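Local coordinates for N-acetylglucosamine-6-phosphate deacetylase (Mycobacterium smegmatis, PDB 6FV4), which probably removes the acetyl group from N-acetylglucosamine-6-phosphate in amino-sugar metabolism, as a metal-dependent hydrolase of the NagA family, at residues M17-D22 against G389-T394; G34-A39 against V44-G49; T63-F68 against L345-A350. The protein carries 1 engineered substitution. One frame throughout, in Å; residues are numbered along the deposited sequence.

Contact 1: residues M17-D22 against G389-T394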
ATOM      1  N   MET B  17     -36.388  -3.992 -25.890  1.00 45.36           N
ATOM      2  CA  MET B  17     -35.299  -4.659 -26.599  1.00 40.88           C
ATOM      3  C   MET B  17     -34.604  -5.635 -25.664  1.00 41.52           C
ATOM      4  O   MET B  17     -34.192  -5.259 -24.563  1.00 39.10           O
ATOM      5  CB  MET B  17     -34.278  -3.653 -27.134  1.00 43.73           C
ATOM      6  CG  MET B  17     -32.958  -4.307 -27.585  1.00 43.97           C
ATOM      7  SD  MET B  17     -31.585  -3.157 -27.899  1.00 56.86           S
ATOM      8  CE  MET B  17     -32.468  -1.636 -28.247  1.00 46.87           C
ATOM      9  N   LEU B  18     -34.454  -6.876 -26.112  1.00 39.12           N
ATOM     10  CA  LEU B  18     -33.838  -7.929 -25.323  1.00 40.55           C
ATOM     11  C   LEU B  18     -32.455  -8.241 -25.889  1.00 39.51           C
ATOM     12  O   LEU B  18     -32.331  -8.659 -27.044  1.00 37.23           O
ATOM     13  CB  LEU B  18     -34.717  -9.178 -25.322  1.00 44.41           C
ATOM     14  CG  LEU B  18     -34.344 -10.230 -24.285  1.00 47.01           C
ATOM     15  CD1 LEU B  18     -34.053  -9.560 -22.949  1.00 43.23           C
ATOM     16  CD2 LEU B  18     -35.465 -11.237 -24.145  1.00 52.08           C
ATOM     17  N   LEU B  19     -31.427  -8.035 -25.077  1.00 36.46           N
ATOM     18  CA  LEU B  19     -30.048  -8.316 -25.447  1.00 38.68           C
ATOM     19  C   LEU B  19     -29.529  -9.505 -24.653  1.00 34.84           C
ATOM     20  O   LEU B  19     -29.792  -9.611 -23.453  1.00 37.30           O
ATOM     21  CB  LEU B  19     -29.152  -7.113 -25.161  1.00 40.31           C
ATOM     22  CG  LEU B  19     -29.261  -5.896 -26.053  1.00 42.56           C
ATOM     23  CD1 LEU B  19     -28.318  -4.830 -25.525  1.00 42.75           C
ATOM     24  CD2 LEU B  19     -28.887  -6.311 -27.459  1.00 44.34           C
ATOM     25  N   THR B  20     -28.778 -10.382 -25.308  1.00 31.40           N
ATOM     26  CA  THR B  20     -28.090 -11.474 -24.624  1.00 35.98           C
ATOM     27  C   THR B  20     -26.600 -11.427 -24.919  1.00 36.59           C
ATOM     28  O   THR B  20     -26.174 -10.997 -25.993  1.00 38.60           O
ATOM     29  CB  THR B  20     -28.589 -12.868 -25.039  1.00 38.51           C
ATOM     30  OG1 THR B  20     -28.448 -13.028 -26.456  1.00 39.46           O
ATOM     31  CG2 THR B  20     -30.033 -13.107 -24.619  1.00 39.47           C
ATOM     32  N   ALA B  21     -25.812 -11.912 -23.965  1.00 35.09           N
ATOM     33  CA  ALA B  21     -24.378 -12.045 -24.158  1.00 37.81           C
ATOM     34  C   ALA B  21     -23.888 -13.210 -23.316  1.00 36.57           C
ATOM     35  O   ALA B  21     -24.523 -13.595 -22.336  1.00 34.04           O
ATOM     36  CB  ALA B  21     -23.638 -10.761 -23.778  1.00 36.55           C
ATOM     37  N   ASP B  22     -22.738 -13.763 -23.702  1.00 36.35           N
ATOM     38  CA  ASP B  22     -22.155 -14.855 -22.930  1.00 36.58           C
ATOM     39  C   ASP B  22     -21.857 -14.439 -21.493  1.00 39.86           C
ATOM     40  O   ASP B  22     -21.969 -15.262 -20.577  1.00 33.09           O
ATOM     41  CB  ASP B  22     -20.878 -15.344 -23.608  1.00 40.90           C
ATOM     42  CG  ASP B  22     -21.107 -16.565 -24.477  1.00 48.24           C
ATOM     43  OD1 ASP B  22     -22.279 -16.869 -24.796  1.00 51.12           O
ATOM     44  OD2 ASP B  22     -20.107 -17.221 -24.846  1.00 51.96           O
ATOM     45  N   GLY B 389     -29.868   3.885 -24.111  1.00 31.05           N
ATOM     46  CA  GLY B 389     -30.670   2.930 -24.853  1.00 31.25           C
ATOM     47  C   GLY B 389     -30.451   2.885 -26.349  1.00 31.93           C
ATOM     48  O   GLY B 389     -31.120   2.096 -27.029  1.00 32.88           O
ATOM     49  N   GLU B 390     -29.539   3.684 -26.892  1.00 32.65           N
ATOM     50  CA  GLU B 390     -29.299   3.708 -28.329  1.00 34.47           C
ATOM     51  C   GLU B 390     -27.838   3.405 -28.619  1.00 31.66           C
ATOM     52  O   GLU B 390     -26.950   3.747 -27.840  1.00 29.48           O
ATOM     53  CB  GLU B 390     -29.689   5.055 -28.925  1.00 38.57           C
ATOM     54  CG  GLU B 390     -31.150   5.365 -28.668  1.00 41.95           C
ATOM     55  CD  GLU B 390     -31.558   6.724 -29.156  1.00 54.62           C
ATOM     56  OE1 GLU B 390     -30.954   7.216 -30.138  1.00 61.54           O
ATOM     57  OE2 GLU B 390     -32.495   7.300 -28.561  1.00 62.86           O
ATOM     58  N   TRP B 391     -27.595   2.750 -29.746  1.00 34.83           N
ATOM     59  CA  TRP B 391     -26.225   2.413 -30.111  1.00 36.47           C
ATOM     60  C   TRP B 391     -25.488   3.681 -30.538  1.00 36.14           C
ATOM     61  O   TRP B 391     -25.838   4.301 -31.548  1.00 39.16           O
ATOM     62  CB  TRP B 391     -26.222   1.366 -31.218  1.00 33.87           C
ATOM     63  CG  TRP B 391     -26.825   0.066 -30.795  1.00 33.54           C
ATOM     64  CD1 TRP B 391     -28.009  -0.478 -31.217  1.00 36.86           C
ATOM     65  CD2 TRP B 391     -26.272  -0.856 -29.852  1.00 35.06           C
ATOM     66  NE1 TRP B 391     -28.222  -1.690 -30.596  1.00 35.84           N
ATOM     67  CE2 TRP B 391     -27.168  -1.943 -29.753  1.00 36.79           C
ATOM     68  CE3 TRP B 391     -25.099  -0.874 -29.086  1.00 33.11           C
ATOM     69  CZ2 TRP B 391     -26.927  -3.029 -28.920  1.00 35.82           C
ATOM     70  CZ3 TRP B 391     -24.868  -1.956 -28.247  1.00 31.42           C
ATOM     71  CH2 TRP B 391     -25.779  -3.017 -28.174  1.00 33.60           C
ATOM     72  N   VAL B 392     -24.503   4.098 -29.739  1.00 33.16           N
ATOM     73  CA  VAL B 392     -23.486   5.029 -30.227  1.00 33.91           C
ATOM     74  C   VAL B 392     -22.629   4.340 -31.279  1.00 39.81           C
ATOM     75  O   VAL B 392     -22.507   4.810 -32.417  1.00 37.79           O
ATOM     76  CB  VAL B 392     -22.617   5.547 -29.063  1.00 34.59           C
ATOM     77  CG1 VAL B 392     -21.443   6.373 -29.594  1.00 35.80           C
ATOM     78  CG2 VAL B 392     -23.436   6.354 -28.082  1.00 37.84           C
ATOM     79  N   VAL B 393     -22.021   3.211 -30.890  1.00 38.76           N
ATOM     80  CA  VAL B 393     -21.327   2.276 -31.772  1.00 37.21           C
ATOM     81  C   VAL B 393     -22.138   0.986 -31.773  1.00 36.06           C
ATOM     82  O   VAL B 393     -22.232   0.300 -30.750  1.00 35.15           O
ATOM     83  CB  VAL B 393     -19.884   2.026 -31.311  1.00 37.26           C
ATOM     84  CG1 VAL B 393     -19.249   0.837 -32.056  1.00 35.05           C
ATOM     85  CG2 VAL B 393     -19.050   3.293 -31.497  1.00 35.79           C
ATOM     86  N   THR B 394     -22.764   0.680 -32.900  1.00 41.73           N
ATOM     87  CA  THR B 394     -23.543  -0.540 -33.037  1.00 39.95           C
ATOM     88  C   THR B 394     -22.607  -1.717 -33.329  1.00 39.47           C
ATOM     89  O   THR B 394     -21.542  -1.526 -33.930  1.00 36.74           O
ATOM     90  CB  THR B 394     -24.577  -0.370 -34.153  1.00 41.09           C
ATOM     91  OG1 THR B 394     -25.533  -1.438 -34.122  1.00 41.84           O
ATOM     92  CG2 THR B 394     -23.906  -0.322 -35.516  1.00 44.36           C
TER

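Contact 2: residues G34-A39 against V44-G49. With CD (cadmium ion), chain I.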
ATOM      1  N   GLY B  34     -25.960 -13.954 -19.670  1.00 35.02           N
ATOM      2  CA  GLY B  34     -26.758 -12.877 -19.137  1.00 37.34           C
ATOM      3  C   GLY B  34     -27.693 -12.303 -20.183  1.00 31.23           C
ATOM      4  O   GLY B  34     -27.539 -12.518 -21.385  1.00 33.52           O
ATOM      5  N   TRP B  35     -28.660 -11.539 -19.696  1.00 37.48           N
ATOM      6  CA  TRP B  35     -29.600 -10.895 -20.590  1.00 31.21           C
ATOM      7  C   TRP B  35     -30.072  -9.606 -19.948  1.00 35.85           C
ATOM      8  O   TRP B  35     -30.097  -9.481 -18.719  1.00 34.60           O
ATOM      9  CB  TRP B  35     -30.779 -11.824 -20.934  1.00 37.50           C
ATOM     10  CG  TRP B  35     -31.647 -12.217 -19.775  1.00 39.37           C
ATOM     11  CD1 TRP B  35     -31.586 -13.379 -19.064  1.00 41.10           C
ATOM     12  CD2 TRP B  35     -32.716 -11.452 -19.206  1.00 40.15           C
ATOM     13  NE1 TRP B  35     -32.547 -13.385 -18.088  1.00 38.65           N
ATOM     14  CE2 TRP B  35     -33.259 -12.216 -18.153  1.00 40.39           C
ATOM     15  CE3 TRP B  35     -33.272 -10.195 -19.487  1.00 35.81           C
ATOM     16  CZ2 TRP B  35     -34.320 -11.765 -17.371  1.00 39.75           C
ATOM     17  CZ3 TRP B  35     -34.326  -9.747 -18.711  1.00 41.13           C
ATOM     18  CH2 TRP B  35     -34.843 -10.534 -17.665  1.00 43.03           C
ATOM     19  N   LEU B  36     -30.429  -8.642 -20.802  1.00 34.07           N
ATOM     20  CA  LEU B  36     -30.914  -7.341 -20.385  1.00 33.36           C
ATOM     21  C   LEU B  36     -32.081  -6.945 -21.260  1.00 35.16           C
ATOM     22  O   LEU B  36     -32.065  -7.158 -22.476  1.00 35.40           O
ATOM     23  CB  LEU B  36     -29.858  -6.233 -20.511  1.00 36.66           C
ATOM     24  CG  LEU B  36     -28.493  -6.294 -19.862  1.00 39.05           C
ATOM     25  CD1 LEU B  36     -27.510  -6.823 -20.872  1.00 38.32           C
ATOM     26  CD2 LEU B  36     -28.123  -4.880 -19.428  1.00 41.81           C
ATOM     27  N   GLU B  37     -33.066  -6.320 -20.639  1.00 35.32           N
ATOM     28  CA  GLU B  37     -34.206  -5.761 -21.340  1.00 35.75           C
ATOM     29  C   GLU B  37     -34.143  -4.253 -21.268  1.00 33.45           C
ATOM     30  O   GLU B  37     -34.047  -3.690 -20.176  1.00 34.28           O
ATOM     31  CB  GLU B  37     -35.503  -6.244 -20.721  1.00 36.92           C
ATOM     32  CG  GLU B  37     -36.632  -6.351 -21.653  1.00 44.51           C
ATOM     33  CD  GLU B  37     -37.852  -6.641 -20.860  1.00 45.25           C
ATOM     34  OE1 GLU B  37     -37.852  -7.687 -20.180  1.00 41.88           O
ATOM     35  OE2 GLU B  37     -38.781  -5.807 -20.859  1.00 51.53           O
ATOM     36  N   ILE B  38     -34.230  -3.611 -22.425  1.00 35.32           N
ATOM     37  CA  ILE B  38     -34.078  -2.172 -22.560  1.00 36.06           C
ATOM     38  C   ILE B  38     -35.405  -1.615 -23.049  1.00 38.18           C
ATOM     39  O   ILE B  38     -36.006  -2.164 -23.979  1.00 41.00           O
ATOM     40  CB  ILE B  38     -32.942  -1.819 -23.541  1.00 34.33           C
ATOM     41  CG1 ILE B  38     -31.607  -2.424 -23.086  1.00 35.73           C
ATOM     42  CG2 ILE B  38     -32.843  -0.312 -23.742  1.00 38.84           C
ATOM     43  CD1 ILE B  38     -31.206  -2.039 -21.699  1.00 35.60           C
ATOM     44  N   ALA B  39     -35.872  -0.544 -22.416  1.00 36.01           N
ATOM     45  CA  ALA B  39     -37.031   0.197 -22.907  1.00 37.53           C
ATOM     46  C   ALA B  39     -36.645   1.660 -22.964  1.00 35.42           C
ATOM     47  O   ALA B  39     -36.216   2.225 -21.952  1.00 36.07           O
ATOM     48  CB  ALA B  39     -38.265   0.010 -22.018  1.00 38.73           C
ATOM     49  N   VAL B  44     -34.866  -2.172 -18.099  1.00 34.99           N
ATOM     50  CA  VAL B  44     -36.072  -2.694 -17.450  1.00 35.13           C
ATOM     51  C   VAL B  44     -35.741  -3.844 -16.508  1.00 36.06           C
ATOM     52  O   VAL B  44     -36.114  -3.835 -15.332  1.00 38.36           O
ATOM     53  CB  VAL B  44     -37.087  -3.139 -18.524  1.00 34.65           C
ATOM     54  CG1 VAL B  44     -38.322  -3.776 -17.870  1.00 39.07           C
ATOM     55  CG2 VAL B  44     -37.472  -1.976 -19.361  1.00 37.83           C
ATOM     56  N   ALA B  45     -35.042  -4.856 -17.010  1.00 36.69           N
ATOM     57  CA  ALA B  45     -34.698  -6.012 -16.199  1.00 36.03           C
ATOM     58  C   ALA B  45     -33.367  -6.573 -16.666  1.00 35.95           C
ATOM     59  O   ALA B  45     -32.980  -6.413 -17.826  1.00 31.95           O
ATOM     60  CB  ALA B  45     -35.779  -7.098 -16.271  1.00 40.27           C
ATOM     61  N   VAL B  46     -32.668  -7.220 -15.733  1.00 36.48           N
ATOM     62  CA  VAL B  46     -31.447  -7.972 -15.991  1.00 37.78           C
ATOM     63  C   VAL B  46     -31.619  -9.344 -15.358  1.00 37.96           C
ATOM     64  O   VAL B  46     -32.291  -9.485 -14.332  1.00 37.39           O
ATOM     65  CB  VAL B  46     -30.201  -7.249 -15.423  1.00 37.66           C
ATOM     66  CG1 VAL B  46     -28.952  -8.037 -15.675  1.00 39.39           C
ATOM     67  CG2 VAL B  46     -30.066  -5.872 -16.039  1.00 38.09           C
ATOM     68  N   GLY B  47     -31.009 -10.362 -15.965  1.00 38.97           N
ATOM     69  CA  GLY B  47     -31.061 -11.684 -15.363  1.00 41.01           C
ATOM     70  C   GLY B  47     -29.993 -12.600 -15.910  1.00 41.96           C
ATOM     71  O   GLY B  47     -29.340 -12.304 -16.913  1.00 40.14           O
ATOM     72  N   ALA B  48     -29.823 -13.733 -15.233  1.00 42.34           N
ATOM     73  CA  ALA B  48     -28.899 -14.769 -15.666  1.00 39.44           C
ATOM     74  C   ALA B  48     -29.649 -15.905 -16.352  1.00 44.71           C
ATOM     75  O   ALA B  48     -30.864 -16.070 -16.195  1.00 44.76           O
ATOM     76  CB  ALA B  48     -28.093 -15.315 -14.484  1.00 44.39           C
ATOM     77  N   GLY B  49     -28.905 -16.689 -17.123  1.00 41.79           N
ATOM     78  CA  GLY B  49     -29.494 -17.818 -17.819  1.00 43.46           C
ATOM     79  C   GLY B  49     -30.175 -17.418 -19.117  1.00 44.41           C
ATOM     80  O   GLY B  49     -29.844 -16.409 -19.747  1.00 44.64           O
TER
HETATM   81 CD    CD I 402     -40.494  -7.640 -21.090  0.50 74.94          CD
HETATM   82  O   HOH W   1     -28.776 -15.162 -22.104  1.00 41.12           O
HETATM   83  O   HOH W   2     -33.458 -14.856 -15.538  1.00 48.32           O
HETATM   84  O   HOH W   3     -42.328  -6.326 -22.446  1.00 53.80           O

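Contact 3: residues T63-F68 against L345-A350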
ATOM      1  N   THR B  63     -18.435  -9.945 -23.845  1.00 33.29           N
ATOM      2  CA  THR B  63     -18.652  -9.522 -22.465  1.00 34.67           C
ATOM      3  C   THR B  63     -19.298  -8.134 -22.476  1.00 34.49           C
ATOM      4  O   THR B  63     -18.774  -7.214 -23.110  1.00 34.03           O
ATOM      5  CB  THR B  63     -17.331  -9.507 -21.686  1.00 36.03           C
ATOM      6  OG1 THR B  63     -16.787 -10.833 -21.622  1.00 38.66           O
ATOM      7  CG2 THR B  63     -17.545  -9.020 -20.262  1.00 36.78           C
ATOM      8  N   VAL B  64     -20.453  -7.993 -21.818  1.00 31.11           N
ATOM      9  CA  VAL B  64     -21.109  -6.696 -21.652  1.00 32.71           C
ATOM     10  C   VAL B  64     -20.746  -6.140 -20.282  1.00 32.09           C
ATOM     11  O   VAL B  64     -20.770  -6.865 -19.281  1.00 35.81           O
ATOM     12  CB  VAL B  64     -22.635  -6.800 -21.812  1.00 35.62           C
ATOM     13  CG1 VAL B  64     -23.296  -5.457 -21.497  1.00 33.17           C
ATOM     14  CG2 VAL B  64     -23.001  -7.262 -23.219  1.00 31.26           C
ATOM     15  N   VAL B  65     -20.390  -4.862 -20.239  1.00 28.71           N
ATOM     16  CA  VAL B  65     -20.083  -4.170 -18.990  1.00 26.73           C
ATOM     17  C   VAL B  65     -20.880  -2.872 -18.971  1.00 24.65           C
ATOM     18  O   VAL B  65     -21.342  -2.400 -20.019  1.00 26.96           O
ATOM     19  CB  VAL B  65     -18.568  -3.898 -18.848  1.00 26.05           C
ATOM     20  CG1 VAL B  65     -17.786  -5.244 -18.759  1.00 27.23           C
ATOM     21  CG2 VAL B  65     -18.076  -3.014 -20.001  1.00 25.97           C
ATOM     22  N   PRO B  66     -21.050  -2.263 -17.803  1.00 27.16           N
ATOM     23  CA  PRO B  66     -21.648  -0.920 -17.768  1.00 24.32           C
ATOM     24  C   PRO B  66     -20.752   0.065 -18.509  1.00 26.91           C
ATOM     25  O   PRO B  66     -19.553  -0.164 -18.698  1.00 26.32           O
ATOM     26  CB  PRO B  66     -21.729  -0.586 -16.274  1.00 26.67           C
ATOM     27  CG  PRO B  66     -21.418  -1.888 -15.531  1.00 29.07           C
ATOM     28  CD  PRO B  66     -20.613  -2.723 -16.470  1.00 26.53           C
ATOM     29  N   GLY B  67     -21.353   1.166 -18.953  1.00 27.70           N
ATOM     30  CA  GLY B  67     -20.567   2.182 -19.636  1.00 25.45           C
ATOM     31  C   GLY B  67     -19.450   2.694 -18.744  1.00 27.92           C
ATOM     32  O   GLY B  67     -19.598   2.778 -17.520  1.00 24.91           O
ATOM     33  N   PHE B  68     -18.308   3.014 -19.362  1.00 25.80           N
ATOM     34  CA  PHE B  68     -17.204   3.583 -18.601  1.00 22.35           C
ATOM     35  C   PHE B  68     -17.538   5.015 -18.176  1.00 25.75           C
ATOM     36  O   PHE B  68     -18.215   5.753 -18.895  1.00 25.44           O
ATOM     37  CB  PHE B  68     -15.908   3.563 -19.421  1.00 22.87           C
ATOM     38  CG  PHE B  68     -15.484   2.175 -19.876  1.00 26.14           C
ATOM     39  CD1 PHE B  68     -15.083   1.960 -21.191  1.00 25.76           C
ATOM     40  CD2 PHE B  68     -15.460   1.104 -18.996  1.00 28.04           C
ATOM     41  CE1 PHE B  68     -14.670   0.703 -21.627  1.00 28.77           C
ATOM     42  CE2 PHE B  68     -15.050  -0.175 -19.434  1.00 24.07           C
ATOM     43  CZ  PHE B  68     -14.663  -0.362 -20.751  1.00 25.49           C
ATOM     44  N   LEU B 345     -13.371  -6.535 -10.746  1.00 30.55           N
ATOM     45  CA  LEU B 345     -12.696  -5.396 -10.143  1.00 29.72           C
ATOM     46  C   LEU B 345     -12.647  -4.219 -11.112  1.00 29.97           C
ATOM     47  O   LEU B 345     -12.951  -3.088 -10.737  1.00 26.46           O
ATOM     48  CB  LEU B 345     -11.290  -5.794  -9.712  1.00 31.77           C
ATOM     49  CG  LEU B 345     -10.431  -4.672  -9.136  1.00 30.56           C
ATOM     50  CD1 LEU B 345     -11.045  -4.136  -7.861  1.00 27.87           C
ATOM     51  CD2 LEU B 345      -8.994  -5.180  -8.911  1.00 31.92           C
ATOM     52  N   ALA B 346     -12.278  -4.480 -12.372  1.00 28.09           N
ATOM     53  CA  ALA B 346     -12.136  -3.408 -13.346  1.00 31.09           C
ATOM     54  C   ALA B 346     -13.462  -2.685 -13.572  1.00 29.41           C
ATOM     55  O   ALA B 346     -13.483  -1.462 -13.749  1.00 28.42           O
ATOM     56  CB  ALA B 346     -11.584  -3.975 -14.656  1.00 30.59           C
ATOM     57  N   VAL B 347     -14.584  -3.415 -13.521  1.00 28.11           N
ATOM     58  CA  VAL B 347     -15.880  -2.759 -13.685  1.00 31.52           C
ATOM     59  C   VAL B 347     -16.159  -1.817 -12.518  1.00 29.15           C
ATOM     60  O   VAL B 347     -16.676  -0.708 -12.703  1.00 30.71           O
ATOM     61  CB  VAL B 347     -16.995  -3.806 -13.861  1.00 31.86           C
ATOM     62  CG1 VAL B 347     -18.360  -3.174 -13.612  1.00 28.60           C
ATOM     63  CG2 VAL B 347     -16.949  -4.372 -15.252  1.00 27.10           C
ATOM     64  N   ARG B 348     -15.813  -2.225 -11.299  1.00 26.51           N
ATOM     65  CA  ARG B 348     -15.930  -1.310 -10.165  1.00 28.31           C
ATOM     66  C   ARG B 348     -15.052  -0.075 -10.363  1.00 27.75           C
ATOM     67  O   ARG B 348     -15.489   1.057 -10.130  1.00 29.61           O
ATOM     68  CB  ARG B 348     -15.541  -2.025  -8.878  1.00 31.10           C
ATOM     69  CG  ARG B 348     -16.684  -2.780  -8.210  1.00 36.71           C
ATOM     70  CD  ARG B 348     -16.139  -3.876  -7.303  1.00 37.29           C
ATOM     71  NE  ARG B 348     -17.093  -4.249  -6.252  1.00 47.71           N
ATOM     72  CZ  ARG B 348     -18.023  -5.191  -6.371  1.00 47.51           C
ATOM     73  NH1 ARG B 348     -18.140  -5.883  -7.500  1.00 52.37           N
ATOM     74  NH2 ARG B 348     -18.838  -5.450  -5.358  1.00 54.44           N
ATOM     75  N   GLN B 349     -13.805  -0.277 -10.792  1.00 26.34           N
ATOM     76  CA  GLN B 349     -12.876   0.846 -10.872  1.00 28.09           C
ATOM     77  C   GLN B 349     -13.172   1.773 -12.045  1.00 22.31           C
ATOM     78  O   GLN B 349     -12.835   2.962 -11.983  1.00 23.95           O
ATOM     79  CB  GLN B 349     -11.448   0.331 -10.978  1.00 20.64           C
ATOM     80  CG  GLN B 349     -10.992  -0.390  -9.726  1.00 25.71           C
ATOM     81  CD  GLN B 349      -9.608  -0.943  -9.876  1.00 25.54           C
ATOM     82  OE1 GLN B 349      -9.162  -1.202 -10.998  1.00 29.01           O
ATOM     83  NE2 GLN B 349      -8.901  -1.109  -8.750  1.00 21.09           N
ATOM     84  N   ALA B 350     -13.735   1.253 -13.138  1.00 23.70           N
ATOM     85  CA  ALA B 350     -13.939   2.062 -14.335  1.00 25.16           C
ATOM     86  C   ALA B 350     -15.364   2.576 -14.473  1.00 30.91           C
ATOM     87  O   ALA B 350     -15.609   3.445 -15.321  1.00 25.73           O
ATOM     88  CB  ALA B 350     -13.585   1.264 -15.595  1.00 21.64           C
TER

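Contact 1: residues M17-D22 against G389-T394
Met17 is extended through its first two torsions (chi1 166°) and turns at chi3 (-24°), which carries CE across toward Gly389 and leaves SD beside the indole of Trp391. The Trp391 side chain starts with CG anti to its carbonyl carbon (chi1 -64°), which, together with chi2, brings the six-membered part of the ring to Leu19, which approaches from the opposite direction. SD of Met17 is 5.4 Å from the centroid of the five-membered ring of Trp391 and comes in obliquely, a Met-aromatic contact. Both methyls of Leu19 reach the far corner of the indole: CD1 lies 4.1 Å from Trp391 CZ2, again at an oblique approach, and CD2 is equally near that atom. Met17 CE meets Gly389 O at 4.2 Å. No hydrogen bond crosses between strand 16-21 of the small four-stranded sheet and the C-terminal 390-391 strand; apart from the methyl of Met17 on Gly389 O, side chain meets side chain. Arg57 of the neighbouring strand 57-58 touches both Leu19 and Trp391. Met386 of strand 382-387 also packs against Met17 and Trp391, and Ala384 against the indole.

Contact 2: residues G34-A39 against V44-G49
The indole of Trp35 lies over the backbone of the facing strand, with Gly47 N 3.6 Å above the ring plane. Gly47 CA makes a CH-pi contact with the same face, 3.8 Å from the centroid of the five-membered ring. Gly47 has no side chain, and the ring lies directly on its backbone. Chi1 of 64° sets CG between the backbone N and the carbonyl carbon and folds the ring across the strand, so that CH2 reaches Ala45 CB at 3.8 Å. The edge carrying NE1 is held by a water that accepts from NE1 and donates to Ala48 O. Strands 34-39 and 42-48 form an antiparallel beta hairpin, in which Trp35 and Gly47 are a hydrogen-bonded pair. A classic beta bulge sets Val44 and Ala45 opposite Glu37: Glu37 N donates to Ala45 O at 2.8 Å, and Val44 N donates to Glu37 O. Glu37 projects from the same face as Trp35, and its carboxylate chelates a cadmium ion, with OE2 at 2.5 Å from the metal and OE1 at 2.8 Å. The Val44 side chain crosses that of Glu37 at a slant, CG1 3.6 Å from Glu37 OE2. On the other face Leu36 and Val46 lie side by side, CD2 of Leu36 to CG2 of Val46 at 4.0 Å. Trp35, Val46 and Gly47 also line a pocket holding dithiothreitol, probably from the crystallisation liquor, and Leu18, Thr20 and Pro52 pack against the indole.

Contact 3: residues T63-F68 against L345-A350
Val347 divides its two methyls between neighbouring residues of the strand. CG2 touches CG1 of Val65 at 3.7 Å, the two side chains meeting at a slant, while CG1 is set against the ring of Pro66, whose CD lies 3.7 Å away and whose CG is almost as near. The pyrrolidine and the valine cross at about a right angle. With chi1 at 163°, CG1 of Val347 is anti to the backbone N and CG2 lies beside it, and this splay of the branches lets one residue serve both partners. One turn further along the helix, Ala350 takes over: its CB meets CD2 of Phe68 at 3.9 Å, obliquely to the ring, and its carbonyl O comes within 3.6 Å of Phe68 CA. All five residues are buried, and no hydrogen bond passes between the segments. The long strand 63-76 enters the core of the amidohydrolase domain here, a metal-dependent hydrolase fold built round a beta/alpha barrel, and helix 339-357 packs against the beginning of that strand. Ala350 N to Ala346 O, 2.8 Å, is among the helical bonds that hold Ala350 in place, although the turn at 348-350 widens to a pi-type one. On the strand side, backbone hydrogen bonds of Val65 with Val374 and of Gly67 with Asp372 fix the course of the chain. Further out, helix 324-334 packs against one part of the contact: the ring of Phe328 meets that of Phe68 with the planes at about 40° and also touches Val347, while Met324 packs on Phe68. Leu280 of strand 278-281 lies against Ala350, and a salt bridge from Arg348 NE to Glu276 OE1 ties the helix to the chain just before that strand.

From the N terminus, strand 16-21 opens the loop that contact 1 closes only near the C-terminal end, bringing this strand of the four-stranded sheet against strand 390-391, so both other contacts fall within its span. Contact 2 is local, the hairpin of 34-39 and 44-49. Contact 3 opens after it, at 63-68, and closes at 345-350; contacts 2 and 3 thus follow in series and none cross. Strands 16-21 and 34-39 are sheet neighbours, and backbone bonds such as Leu19 N to Leu36 O, 2.8 Å, couple contacts 1 and 2. Ala21 CB packs on Val64 CG2, linking contact 1 to contact 3, which joins strand 63-76 to helix 339-357. Contacts 2 and 3 approach within about 4 Å at their nearest atoms without touching.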